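Local coordinates for methionine-binding lipoprotein MetQ (Bacillus subtilis subsp. subtilis, PDB 4GOT) that probably binds methionine and passes it to the membrane permease of the MetNPQ ABC importer, and holds selenomethionine in this crystal, at residues 12-17 with 182-187; 25-30 with 229-234; 57-62 with 83-88; 117-122 with 202-207. One frame throughout, in Å; residues are numbered along the deposited sequence.

The chain has two main sheets, one of six strands and one of five, with selenomethionine bound between the two lobes. Contacts 1 and 4 bridge the lobes. Their centres are about 18 Å apart, and their segments alternate along the chain. Contacts 2 and 3 lie within the lobe of the six-stranded sheet. Contact 3 is nested inside the loops closed by contacts 1 and 2. It comes before contact 4 in the chain, and strand 206-211 runs between its two strands. Contacts 1 and 2 share helix 14-29, with centres about 20 Å apart. Contacts 1, 3 and 4 bring both lobes onto one ligand, consistent with a binding cleft; contact 2 packs helices at the edge.

Contact 1 (12-17 with 182-187); sequences ATKTPH and AIQNKL
In the interface between the two lobes, Lys-14 and Thr-15 at the start of helix 14-29 face Ile-183 and Gln-184 at the end of helix 179-184. Thr-15 makes the close packing. Thr-15 CG2 lies 3.6 Å from Gln-184 N, against the helix backbone. With OG1 anti to the backbone N (chi1 -178°), Thr-15 brings its hydroxyl OG1 to 3.7 Å from Ile-183 CG2. The two side chains cross at about a right angle. A cis peptide bond links Thr-15 to Pro-16. Across the contact, helix 179-184 closes in a Schellman motif: Lys-186 has positive phi, Leu-187 N donates to Ala-182 O at 3.0 Å, and Lys-186 N donates to Ile-183 O. Waters bridge the polar groups. One accepts from Lys-14 N at 3.0 Å and donates to Gln-184 OE1 at 2.9 Å. Another accepts from Lys-14 NZ at 2.7 Å and donates to Gln-184 O at 3.2 Å. The extended Gln-184 chain crosses that of Lys-14, with Gln-184 OE1 3.9 Å from Lys-14 CB.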
loop_
_atom_site.group_PDB
_atom_site.type_symbol
_atom_site.label_atom_id
_atom_site.label_comp_id
_atom_site.label_asym_id
_atom_site.label_seq_id
_atom_site.Cartn_x
_atom_site.Cartn_y
_atom_site.Cartn_z
ATOM N N ALA A 12 -12.366 -0.103 1.614
ATOM C CA ALA A 12 -11.046 0.086 2.262
ATOM C C ALA A 12 -10.506 -1.240 2.809
ATOM O O ALA A 12 -11.265 -2.113 3.292
ATOM C CB ALA A 12 -11.122 1.111 3.388
ATOM N N THR A 13 -9.178 -1.388 2.761
ATOM C CA THR A 13 -8.535 -2.535 3.379
ATOM C C THR A 13 -8.717 -2.376 4.912
ATOM O O THR A 13 -8.892 -1.239 5.420
ATOM C CB THR A 13 -7.035 -2.654 2.925
ATOM O OG1 THR A 13 -6.409 -1.360 2.891
ATOM C CG2 THR A 13 -6.905 -3.307 1.494
ATOM N N LYS A 14 -8.707 -3.502 5.628
ATOM C CA LYS A 14 -9.094 -3.566 7.038
ATOM C C LYS A 14 -8.344 -2.655 7.963
ATOM O O LYS A 14 -8.961 -2.014 8.827
ATOM C CB LYS A 14 -8.951 -4.975 7.604
ATOM C CG LYS A 14 -9.660 -5.135 8.951
ATOM C CD LYS A 14 -9.972 -6.599 9.181
ATOM C CE LYS A 14 -10.405 -6.928 10.607
ATOM N NZ LYS A 14 -9.851 -8.280 10.945
ATOM N N THR A 15 -7.026 -2.618 7.774
ATOM C CA THR A 15 -6.126 -1.816 8.589
ATOM C C THR A 15 -4.859 -1.380 7.790
ATOM O O THR A 15 -4.229 -2.178 7.103
ATOM C CB THR A 15 -5.789 -2.537 9.943
ATOM O OG1 THR A 15 -4.950 -1.700 10.742
ATOM C CG2 THR A 15 -5.127 -3.919 9.723
ATOM N N PRO A 16 -4.485 -0.104 7.897
ATOM C CA PRO A 16 -5.133 0.903 8.775
ATOM C C PRO A 16 -6.359 1.601 8.188
ATOM O O PRO A 16 -7.002 2.386 8.898
ATOM C CB PRO A 16 -4.042 1.966 8.928
ATOM C CG PRO A 16 -3.272 1.879 7.661
ATOM C CD PRO A 16 -3.232 0.422 7.298
ATOM N N HIS A 17 -6.659 1.345 6.908
ATOM C CA HIS A 17 -7.522 2.226 6.145
ATOM C C HIS A 17 -8.975 2.235 6.710
ATOM O O HIS A 17 -9.550 3.338 6.940
ATOM C CB HIS A 17 -7.517 1.880 4.638
ATOM C CG HIS A 17 -6.165 1.796 4.025
ATOM N ND1 HIS A 17 -5.246 0.844 4.398
ATOM C CD2 HIS A 17 -5.590 2.490 3.005
ATOM C CE1 HIS A 17 -4.118 1.036 3.726
ATOM N NE2 HIS A 17 -4.311 2.000 2.838
ATOM N N ALA A 182 0.752 -6.644 6.951
ATOM C CA ALA A 182 1.573 -6.920 8.132
ATOM C C ALA A 182 0.804 -6.655 9.404
ATOM O O ALA A 182 0.788 -7.481 10.294
ATOM C CB ALA A 182 2.856 -6.081 8.108
ATOM N N ILE A 183 0.195 -5.470 9.526
ATOM C CA ILE A 183 -0.614 -5.114 10.714
ATOM C C ILE A 183 -1.870 -6.010 10.843
ATOM O O ILE A 183 -2.206 -6.388 11.953
ATOM C CB ILE A 183 -1.015 -3.613 10.769
ATOM C CG1 ILE A 183 0.241 -2.722 10.869
ATOM C CG2 ILE A 183 -1.850 -3.289 12.020
ATOM C CD1 ILE A 183 -0.096 -1.268 10.715
ATOM N N GLN A 184 -2.502 -6.356 9.714
ATOM C CA GLN A 184 -3.657 -7.256 9.707
ATOM C C GLN A 184 -3.351 -8.652 10.316
ATOM O O GLN A 184 -4.190 -9.205 11.007
ATOM C CB GLN A 184 -4.260 -7.384 8.273
ATOM C CG GLN A 184 -5.651 -8.075 8.279
ATOM C CD GLN A 184 -6.383 -8.011 6.942
ATOM O OE1 GLN A 184 -6.086 -7.171 6.080
ATOM N NE2 GLN A 184 -7.410 -8.868 6.785
ATOM N N ASN A 185 -2.144 -9.170 10.052
ATOM C CA ASN A 185 -1.533 -10.338 10.701
ATOM C C ASN A 185 -0.937 -10.084 12.116
ATOM O O ASN A 185 -0.243 -10.923 12.625
ATOM C CB ASN A 185 -0.376 -10.832 9.800
ATOM C CG ASN A 185 0.047 -12.271 10.086
ATOM O OD1 ASN A 185 -0.767 -13.203 10.046
ATOM N ND2 ASN A 185 1.339 -12.466 10.340
ATOM N N LYS A 186 -1.160 -8.923 12.713
ATOM C CA LYS A 186 -0.679 -8.630 14.073
ATOM C C LYS A 186 0.852 -8.495 14.194
ATOM O O LYS A 186 1.418 -8.675 15.281
ATOM C CB LYS A 186 -1.186 -9.678 15.074
ATOM C CG LYS A 186 -2.680 -9.969 14.987
ATOM C CD LYS A 186 -3.528 -8.716 15.142
ATOM C CE LYS A 186 -4.951 -9.027 15.639
ATOM N NZ LYS A 186 -5.783 -9.833 14.692
ATOM N N LEU A 187 1.509 -8.198 13.084
ATOM C CA LEU A 187 2.922 -7.838 13.123
ATOM C C LEU A 187 3.060 -6.336 13.409
ATOM O O LEU A 187 2.217 -5.543 13.072
ATOM C CB LEU A 187 3.617 -8.201 11.795
ATOM C CG LEU A 187 3.733 -9.698 11.467
ATOM C CD1 LEU A 187 4.203 -9.900 10.015
ATOM C CD2 LEU A 187 4.654 -10.375 12.488
HETATM O O HOH W 1 -8.146 -6.154 4.312
HETATM O O HOH W 2 -7.304 -8.826 11.540
HETATM O O HOH W 3 -5.328 -4.433 5.792
#

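Contact 2 (25-30 with 229-234); sequences EPLLKE and SKKIKD
Ser-229 OG is held by two backbone groups while Leu-27 CD1 rests 3.7 Å from it. Ser-229 OG accepts from Ile-232 N at 3.1 Å, with an N-H...O angle of 166°, which makes Ser-229 the N-cap of helix 230-239. The same OG is also hydrogen-bonded to Val-226 O of helix 218-227. A chi1 of 67° places OG between the backbone N and the carbonyl carbon, where it can reach forward to the first turn. The contact joins that helix start to the last turns of helix 14-29 and is apolar where the two helices meet. Leu-27 does the touching for helix 14-29. Leu-27 CD1 faces the cap, Lys-231 CB and Ile-232 CG1, the last 4.2 Å away. Val-226 packs on Leu-27 and Ile-232, so helix 218-227 takes part in the same cluster. Leu-27 CD2 lies on the aliphatic part of the Lys-231 side chain. The ammonium of Lys-231 lies near the carboxylate of Glu-30 without touching it, 5.2 Å from Lys-231 NZ to Glu-30 OE1. Any attraction there would be long-range. On the exposed side, Lys-231 CD lies 3.7 Å from Leu-27 CD2.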
loop_
_atom_site.group_PDB
_atom_site.type_symbol
_atom_site.label_atom_id
_atom_site.label_comp_id
_atom_site.label_asym_id
_atom_site.label_seq_id
_atom_site.Cartn_x
_atom_site.Cartn_y
_atom_site.Cartn_z
ATOM N N GLU A 25 -15.403 9.058 10.991
ATOM C CA GLU A 25 -16.894 9.055 10.973
ATOM C C GLU A 25 -17.628 10.182 11.771
ATOM O O GLU A 25 -18.512 10.819 11.243
ATOM C CB GLU A 25 -17.454 7.677 11.379
ATOM C CG GLU A 25 -18.975 7.625 11.419
ATOM C CD GLU A 25 -19.546 6.212 11.469
ATOM O OE1 GLU A 25 -18.890 5.287 12.023
ATOM O OE2 GLU A 25 -20.674 6.041 10.958
ATOM N N PRO A 26 -17.265 10.415 13.039
ATOM C CA PRO A 26 -17.920 11.513 13.765
ATOM C C PRO A 26 -17.576 12.920 13.247
ATOM O O PRO A 26 -18.408 13.840 13.370
ATOM C CB PRO A 26 -17.467 11.325 15.228
ATOM C CG PRO A 26 -16.394 10.301 15.210
ATOM C CD PRO A 26 -16.446 9.559 13.914
ATOM N N LEU A 27 -16.374 13.075 12.692
ATOM C CA LEU A 27 -15.984 14.311 12.066
ATOM C C LEU A 27 -16.770 14.570 10.742
ATOM O O LEU A 27 -17.130 15.725 10.428
ATOM C CB LEU A 27 -14.453 14.362 11.854
ATOM C CG LEU A 27 -13.557 14.130 13.093
ATOM C CD1 LEU A 27 -12.101 14.229 12.621
ATOM C CD2 LEU A 27 -13.798 15.100 14.229
ATOM N N LEU A 28 -17.061 13.515 9.989
ATOM C CA LEU A 28 -17.941 13.640 8.806
ATOM C C LEU A 28 -19.394 13.971 9.147
ATOM O O LEU A 28 -20.028 14.732 8.433
ATOM C CB LEU A 28 -17.922 12.355 7.949
ATOM C CG LEU A 28 -16.745 12.239 7.013
ATOM C CD1 LEU A 28 -16.701 10.821 6.447
ATOM C CD2 LEU A 28 -16.800 13.320 5.932
ATOM N N LYS A 29 -19.934 13.376 10.207
ATOM C CA LYS A 29 -21.280 13.729 10.692
ATOM C C LYS A 29 -21.354 15.224 11.103
ATOM O O LYS A 29 -22.352 15.903 10.834
ATOM C CB LYS A 29 -21.703 12.800 11.844
ATOM C CG LYS A 29 -23.168 12.962 12.245
ATOM C CD LYS A 29 -23.634 11.948 13.289
ATOM C CE LYS A 29 -23.293 12.364 14.730
ATOM N NZ LYS A 29 -24.309 11.897 15.731
ATOM N N GLU A 30 -20.273 15.749 11.684
ATOM C CA GLU A 30 -20.158 17.204 11.977
ATOM C C GLU A 30 -20.196 18.128 10.742
ATOM O O GLU A 30 -20.452 19.346 10.873
ATOM C CB GLU A 30 -18.913 17.500 12.843
ATOM C CG GLU A 30 -19.148 17.195 14.337
ATOM C CD GLU A 30 -17.873 16.953 15.165
ATOM O OE1 GLU A 30 -16.755 17.330 14.728
ATOM O OE2 GLU A 30 -17.994 16.372 16.276
ATOM N N SER A 229 -7.460 16.413 8.715
ATOM C CA SER A 229 -7.609 17.156 10.005
ATOM C C SER A 229 -6.447 16.858 10.979
ATOM O O SER A 229 -5.780 15.811 10.879
ATOM C CB SER A 229 -8.945 16.817 10.680
ATOM O OG SER A 229 -8.994 15.466 11.108
ATOM N N LYS A 230 -6.226 17.743 11.937
ATOM C CA LYS A 230 -5.241 17.470 12.997
ATOM C C LYS A 230 -5.638 16.201 13.751
ATOM O O LYS A 230 -4.784 15.378 14.026
ATOM C CB LYS A 230 -5.063 18.643 13.975
ATOM C CG LYS A 230 -3.902 18.439 14.967
ATOM C CD LYS A 230 -3.818 19.507 16.048
ATOM C CE LYS A 230 -2.747 19.193 17.102
ATOM N NZ LYS A 230 -1.388 18.918 16.540
ATOM N N LYS A 231 -6.922 16.033 14.070
ATOM C CA LYS A 231 -7.381 14.810 14.758
ATOM C C LYS A 231 -7.001 13.523 14.027
ATOM O O LYS A 231 -6.460 12.610 14.646
ATOM C CB LYS A 231 -8.898 14.836 15.002
ATOM C CG LYS A 231 -9.298 15.733 16.148
ATOM C CD LYS A 231 -10.783 16.059 16.134
ATOM C CE LYS A 231 -11.245 16.519 17.498
ATOM N NZ LYS A 231 -12.308 17.542 17.349
ATOM N N ILE A 232 -7.260 13.435 12.715
ATOM C CA ILE A 232 -6.903 12.221 11.968
ATOM C C ILE A 232 -5.371 12.023 11.830
ATOM O O ILE A 232 -4.882 10.919 12.035
ATOM C CB ILE A 232 -7.688 12.090 10.638
ATOM C CG1 ILE A 232 -9.168 11.772 10.933
ATOM C CG2 ILE A 232 -7.103 11.000 9.752
ATOM C CD1 ILE A 232 -9.406 10.538 11.783
ATOM N N LYS A 233 -4.609 13.085 11.565
ATOM C CA LYS A 233 -3.152 12.957 11.496
ATOM C C LYS A 233 -2.524 12.484 12.816
ATOM O O LYS A 233 -1.643 11.635 12.808
ATOM C CB LYS A 233 -2.494 14.273 11.029
ATOM C CG LYS A 233 -2.780 14.617 9.546
ATOM C CD LYS A 233 -1.979 15.832 9.073
ATOM C CE LYS A 233 -2.304 16.157 7.604
ATOM N NZ LYS A 233 -2.034 15.051 6.638
ATOM N N ASP A 234 -2.976 13.059 13.922
ATOM C CA ASP A 234 -2.552 12.652 15.276
ATOM C C ASP A 234 -2.998 11.200 15.602
ATOM O O ASP A 234 -2.269 10.453 16.248
ATOM C CB ASP A 234 -3.134 13.588 16.333
ATOM C CG ASP A 234 -2.495 14.975 16.332
ATOM O OD1 ASP A 234 -1.392 15.162 15.747
ATOM O OD2 ASP A 234 -3.102 15.879 16.968
#

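Contact 3 (57-62 with 83-88); sequences ANYFQH and AVHLEP. With MSE (selenomethionine), chain B.
Tyr-59 OH and His-85 ND1 form the tight centre of this buried contact, hydrogen-bonded at 2.8 Å. Either atom could be the donor. The hydroxyl arrives at the edge of the imidazole, near its plane. The two rings lie obliquely, with planes at 69°. Val-84 crowds the same hydroxyl, its CG1 3.2 Å from Tyr-59 OH. Packing is slacker along the phenol, where Val-84 CG2 is 4.0 Å from Tyr-59 CE1. The backbones stay apart, with 9.0 Å between Tyr-59 CA and Val-84 CA, because strand 206-211 runs between strands 57-62 and 78-86 in the six-stranded sheet. A chi1 of 180° swings the Tyr-59 ring away from its backbone N and across strand 206-211. The ring of His-17 packs edge-to-face with both Tyr-59 and His-85. On the pocket side selenomethionine lies between the two segments. Selenomethionine N donates to Glu-87 OE1 at 2.9 Å, and its SE lies over one face of the His-62 ring, 3.2 Å from His-62 NE2.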
loop_
_atom_site.group_PDB
_atom_site.type_symbol
_atom_site.label_atom_id
_atom_site.label_comp_id
_atom_site.label_asym_id
_atom_site.label_seq_id
_atom_site.Cartn_x
_atom_site.Cartn_y
_atom_site.Cartn_z
ATOM N N ALA A 57 -15.951 5.658 -3.381
ATOM C CA ALA A 57 -14.518 5.868 -3.240
ATOM C C ALA A 57 -13.916 4.581 -2.711
ATOM O O ALA A 57 -14.629 3.696 -2.166
ATOM C CB ALA A 57 -14.243 7.044 -2.300
ATOM N N ASN A 58 -12.626 4.401 -2.970
ATOM C CA ASN A 58 -11.851 3.367 -2.301
ATOM C C ASN A 58 -10.608 4.023 -1.659
ATOM O O ASN A 58 -10.212 5.104 -2.053
ATOM C CB ASN A 58 -11.536 2.149 -3.232
ATOM C CG ASN A 58 -10.663 2.492 -4.415
ATOM O OD1 ASN A 58 -9.667 3.214 -4.290
ATOM N ND2 ASN A 58 -10.959 1.867 -5.556
ATOM N N TYR A 59 -10.052 3.355 -0.651
ATOM C CA TYR A 59 -8.921 3.845 0.142
ATOM C C TYR A 59 -8.096 2.593 0.461
ATOM O O TYR A 59 -8.397 1.842 1.425
ATOM C CB TYR A 59 -9.476 4.476 1.420
ATOM C CG TYR A 59 -8.491 5.037 2.393
ATOM C CD1 TYR A 59 -7.268 5.526 1.985
ATOM C CD2 TYR A 59 -8.833 5.158 3.745
ATOM C CE1 TYR A 59 -6.401 6.063 2.900
ATOM C CE2 TYR A 59 -7.968 5.710 4.665
ATOM C CZ TYR A 59 -6.749 6.134 4.252
ATOM O OH TYR A 59 -5.889 6.710 5.132
ATOM N N PHE A 60 -7.132 2.320 -0.415
ATOM C CA PHE A 60 -6.311 1.097 -0.329
ATOM C C PHE A 60 -4.997 1.108 -1.114
ATOM O O PHE A 60 -4.150 0.281 -0.805
ATOM C CB PHE A 60 -7.129 -0.169 -0.735
ATOM C CG PHE A 60 -7.155 -0.403 -2.217
ATOM C CD1 PHE A 60 -7.861 0.451 -3.054
ATOM C CD2 PHE A 60 -6.355 -1.395 -2.800
ATOM C CE1 PHE A 60 -7.822 0.276 -4.431
ATOM C CE2 PHE A 60 -6.329 -1.584 -4.176
ATOM C CZ PHE A 60 -7.078 -0.748 -4.985
ATOM N N GLN A 61 -4.812 2.011 -2.099
ATOM C CA GLN A 61 -3.705 1.903 -3.084
ATOM C C GLN A 61 -2.875 3.147 -3.175
ATOM O O GLN A 61 -3.250 4.173 -2.634
ATOM C CB GLN A 61 -4.300 1.632 -4.484
ATOM C CG GLN A 61 -4.944 2.856 -5.148
ATOM C CD GLN A 61 -5.945 2.515 -6.222
ATOM O OE1 GLN A 61 -5.643 1.782 -7.165
ATOM N NE2 GLN A 61 -7.172 3.058 -6.093
ATOM N N HIS A 62 -1.803 3.086 -3.952
ATOM C CA HIS A 62 -0.999 4.291 -4.279
ATOM C C HIS A 62 -1.171 4.596 -5.783
ATOM O O HIS A 62 -1.839 3.854 -6.491
ATOM C CB HIS A 62 0.484 4.104 -3.916
ATOM C CG HIS A 62 1.032 2.729 -4.214
ATOM N ND1 HIS A 62 1.217 2.237 -5.500
ATOM C CD2 HIS A 62 1.459 1.753 -3.377
ATOM C CE1 HIS A 62 1.703 1.008 -5.433
ATOM N NE2 HIS A 62 1.827 0.673 -4.157
ATOM N N ALA A 83 -3.865 12.219 -1.768
ATOM C CA ALA A 83 -3.055 11.384 -0.852
ATOM C C ALA A 83 -3.423 11.632 0.649
ATOM O O ALA A 83 -3.840 12.728 1.023
ATOM C CB ALA A 83 -1.557 11.638 -1.131
ATOM N N VAL A 84 -3.276 10.609 1.482
ATOM C CA VAL A 84 -3.637 10.625 2.916
ATOM C C VAL A 84 -2.460 10.238 3.841
ATOM O O VAL A 84 -2.214 10.924 4.849
ATOM C CB VAL A 84 -4.822 9.693 3.238
ATOM C CG1 VAL A 84 -5.259 9.849 4.695
ATOM C CG2 VAL A 84 -5.981 9.954 2.294
ATOM N N HIS A 85 -1.782 9.136 3.484
ATOM C CA HIS A 85 -0.789 8.461 4.317
ATOM C C HIS A 85 0.178 7.597 3.471
ATOM O O HIS A 85 -0.145 7.106 2.385
ATOM C CB HIS A 85 -1.463 7.617 5.433
ATOM C CG HIS A 85 -1.888 6.240 5.019
ATOM N ND1 HIS A 85 -3.215 5.878 4.864
ATOM C CD2 HIS A 85 -1.171 5.113 4.798
ATOM C CE1 HIS A 85 -3.288 4.611 4.517
ATOM N NE2 HIS A 85 -2.065 4.121 4.477
ATOM N N LEU A 86 1.352 7.397 4.043
ATOM C CA LEU A 86 2.409 6.530 3.529
ATOM C C LEU A 86 2.614 5.291 4.468
ATOM O O LEU A 86 2.551 5.387 5.725
ATOM C CB LEU A 86 3.721 7.380 3.414
ATOM C CG LEU A 86 4.983 6.702 2.816
ATOM C CD1 LEU A 86 4.723 6.157 1.410
ATOM C CD2 LEU A 86 6.220 7.622 2.841
ATOM N N GLU A 87 2.883 4.136 3.857
ATOM C CA GLU A 87 3.258 2.912 4.585
ATOM C C GLU A 87 4.640 2.428 4.096
ATOM O O GLU A 87 4.722 1.675 3.146
ATOM C CB GLU A 87 2.237 1.795 4.309
ATOM C CG GLU A 87 0.865 2.027 4.877
ATOM C CD GLU A 87 -0.162 1.017 4.360
ATOM O OE1 GLU A 87 0.187 -0.139 4.016
ATOM O OE2 GLU A 87 -1.339 1.413 4.285
ATOM N N PRO A 88 5.742 2.888 4.718
ATOM C CA PRO A 88 7.035 2.324 4.297
ATOM C C PRO A 88 7.065 0.765 4.337
ATOM O O PRO A 88 6.747 0.134 5.364
ATOM C CB PRO A 88 8.013 2.962 5.275
ATOM C CG PRO A 88 7.387 4.276 5.577
ATOM C CD PRO A 88 5.915 3.985 5.678
HETATM N N MSE B 300 -1.343 -0.153 1.554
HETATM C CA MSE B 300 -0.379 -0.763 0.590
HETATM C C MSE B 300 1.043 -0.110 0.656
HETATM O O MSE B 300 1.095 1.089 0.608
HETATM O OXT MSE B 300 2.142 -0.718 0.706
HETATM C CB MSE B 300 -0.935 -0.585 -0.831
HETATM C CG MSE B 300 -0.259 -1.385 -1.900
HETATM SE SE MSE B 300 -0.893 -0.934 -3.721
HETATM C CE MSE B 300 -2.720 -1.959 -3.644
#

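Contact 4 (117-122 with 202-207); sequences QGRMLA and NPYANI. With MSE (selenomethionine), chain B.
Arg-119 lies flat along Tyr-204, and CH-pi packing carries the direct contact. Their side chains slide past each other in opposite directions, with guanidinium and ring planes 13° apart. Arg-119 CD makes a CH-pi contact over the ring face, 3.6 Å from its centroid. Tyr-204 CB sits over the guanidinium, 3.6 Å from Arg-119 CZ. The arginine chain is extended from CG to NE, which lays its methylenes along the ring. Pro-203 CG lies over the opposite face of that ring, off-centre.

Charge and hydrogen bonds act at the ligand end. Arg-119 NH1 donates to selenomethionine OXT at 2.8 Å, close to the guanidinium plane, in a bent bond of 137°. Salt bridges to Glu-116 and Glu-197 hold the same group and would help fix its rotation. Asn-206 grips the ligand's amino and carboxylate groups: ND2 donates to the ligand O at 2.8 Å, nearly straight at 167°, and OD1 accepts from the ligand N at 2.9 Å. His-17 also bonds to this OD1.

Bonds inside 202-207 shape the loop. Asn-202 OD1 accepts from Tyr-204 N at 2.9 Å, an Asx turn, and Asn-206 ND2 also donates to Tyr-204 O at 3.2 Å.

Helix 117-126 and strand 206-211 belong to different lobes, so their grip on one amino acid is that of a periplasmic-binding-protein-type cleft, closed around its ligand.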
loop_
_atom_site.group_PDB
_atom_site.type_symbol
_atom_site.label_atom_id
_atom_site.label_comp_id
_atom_site.label_asym_id
_atom_site.label_seq_id
_atom_site.Cartn_x
_atom_site.Cartn_y
_atom_site.Cartn_z
ATOM N N GLN A 117 6.685 -4.059 -8.321
ATOM C CA GLN A 117 7.905 -4.814 -8.580
ATOM C C GLN A 117 9.148 -3.938 -8.435
ATOM O O GLN A 117 10.154 -4.401 -7.902
ATOM C CB GLN A 117 7.887 -5.455 -9.967
ATOM C CG GLN A 117 6.779 -6.516 -10.146
ATOM C CD GLN A 117 6.889 -7.697 -9.193
ATOM O OE1 GLN A 117 6.032 -7.885 -8.284
ATOM N NE2 GLN A 117 7.951 -8.488 -9.361
ATOM N N GLY A 118 9.089 -2.699 -8.914
ATOM C CA GLY A 118 10.209 -1.759 -8.769
ATOM C C GLY A 118 10.428 -1.315 -7.315
ATOM O O GLY A 118 11.568 -1.123 -6.867
ATOM N N ARG A 119 9.339 -1.185 -6.556
ATOM C CA ARG A 119 9.411 -0.779 -5.129
ATOM C C ARG A 119 10.222 -1.811 -4.301
ATOM O O ARG A 119 11.085 -1.467 -3.531
ATOM C CB ARG A 119 7.996 -0.649 -4.562
ATOM C CG ARG A 119 7.912 -0.028 -3.184
ATOM C CD ARG A 119 6.480 0.019 -2.668
ATOM N NE ARG A 119 6.450 0.786 -1.432
ATOM C CZ ARG A 119 5.385 0.919 -0.643
ATOM N NH1 ARG A 119 4.213 0.345 -0.927
ATOM N NH2 ARG A 119 5.510 1.646 0.466
HETATM N N MSE A 120 9.881 -3.085 -4.460
HETATM C CA MSE A 120 10.624 -4.214 -3.874
HETATM C C MSE A 120 12.083 -4.306 -4.301
HETATM O O MSE A 120 12.994 -4.357 -3.458
HETATM C CB MSE A 120 9.893 -5.525 -4.231
HETATM C CG MSE A 120 8.523 -5.560 -3.635
HETATM SE SE MSE A 120 7.506 -7.086 -4.213
HETATM C CE MSE A 120 6.199 -6.460 -5.520
ATOM N N LEU A 121 12.336 -4.276 -5.605
ATOM C CA LEU A 121 13.700 -4.384 -6.090
ATOM C C LEU A 121 14.590 -3.207 -5.645
ATOM O O LEU A 121 15.805 -3.384 -5.469
ATOM C CB LEU A 121 13.727 -4.548 -7.632
ATOM C CG LEU A 121 13.014 -5.812 -8.133
ATOM C CD1 LEU A 121 13.139 -5.862 -9.645
ATOM C CD2 LEU A 121 13.499 -7.107 -7.462
ATOM N N ALA A 122 13.980 -2.037 -5.443
ATOM C CA ALA A 122 14.722 -0.814 -5.095
ATOM C C ALA A 122 15.270 -0.962 -3.679
ATOM O O ALA A 122 16.355 -0.471 -3.389
ATOM C CB ALA A 122 13.845 0.431 -5.206
ATOM N N ASN A 202 9.785 9.109 -1.923
ATOM C CA ASN A 202 8.895 7.925 -1.933
ATOM C C ASN A 202 7.550 8.245 -2.603
ATOM O O ASN A 202 6.725 8.891 -1.993
ATOM C CB ASN A 202 8.671 7.449 -0.479
ATOM C CG ASN A 202 7.919 6.112 -0.377
ATOM O OD1 ASN A 202 7.021 5.792 -1.179
ATOM N ND2 ASN A 202 8.275 5.326 0.647
ATOM N N PRO A 203 7.293 7.746 -3.830
ATOM C CA PRO A 203 6.004 7.998 -4.515
ATOM C C PRO A 203 4.806 7.077 -4.142
ATOM O O PRO A 203 3.808 7.050 -4.859
ATOM C CB PRO A 203 6.377 7.735 -5.975
ATOM C CG PRO A 203 7.261 6.546 -5.853
ATOM C CD PRO A 203 8.122 6.817 -4.621
ATOM N N TYR A 204 4.878 6.345 -3.024
ATOM C CA TYR A 204 3.881 5.313 -2.743
ATOM C C TYR A 204 2.851 5.678 -1.663
ATOM O O TYR A 204 2.211 4.782 -1.052
ATOM C CB TYR A 204 4.564 3.918 -2.483
ATOM C CG TYR A 204 5.432 3.426 -3.663
ATOM C CD1 TYR A 204 4.855 2.855 -4.798
ATOM C CD2 TYR A 204 6.832 3.568 -3.647
ATOM C CE1 TYR A 204 5.623 2.438 -5.879
ATOM C CE2 TYR A 204 7.611 3.153 -4.719
ATOM C CZ TYR A 204 7.008 2.596 -5.841
ATOM O OH TYR A 204 7.782 2.158 -6.898
ATOM N N ALA A 205 2.586 6.972 -1.501
ATOM C CA ALA A 205 1.517 7.389 -0.614
ATOM C C ALA A 205 0.193 6.759 -1.053
ATOM O O ALA A 205 -0.126 6.685 -2.257
ATOM C CB ALA A 205 1.391 8.903 -0.591
ATOM N N ASN A 206 -0.593 6.339 -0.081
ATOM C CA ASN A 206 -1.912 5.784 -0.359
ATOM C C ASN A 206 -2.933 6.925 -0.512
ATOM O O ASN A 206 -2.834 7.951 0.153
ATOM C CB ASN A 206 -2.359 4.871 0.795
ATOM C CG ASN A 206 -1.667 3.506 0.785
ATOM O OD1 ASN A 206 -2.282 2.535 1.131
ATOM N ND2 ASN A 206 -0.375 3.437 0.359
ATOM N N ILE A 207 -3.934 6.701 -1.348
ATOM C CA ILE A 207 -4.809 7.740 -1.827
ATOM C C ILE A 207 -6.275 7.321 -1.688
ATOM O O ILE A 207 -6.609 6.118 -1.507
ATOM C CB ILE A 207 -4.525 8.083 -3.321
ATOM C CG1 ILE A 207 -4.891 6.918 -4.249
ATOM C CG2 ILE A 207 -3.078 8.593 -3.493
ATOM C CD1 ILE A 207 -4.974 7.161 -5.752
HETATM N N MSE B 300 -1.343 -0.153 1.554
HETATM C CA MSE B 300 -0.379 -0.763 0.590
HETATM C C MSE B 300 1.043 -0.110 0.656
HETATM O O MSE B 300 1.095 1.089 0.608
HETATM O OXT MSE B 300 2.142 -0.718 0.706
HETATM C CB MSE B 300 -0.935 -0.585 -0.831
HETATM C CG MSE B 300 -0.259 -1.385 -1.900
HETATM SE SE MSE B 300 -0.893 -0.934 -3.721
HETATM C CE MSE B 300 -2.720 -1.959 -3.644
HETATM O O HOH W 4 2.794 3.321 1.111
HETATM O O HOH W 5 7.126 0.016 -8.151
#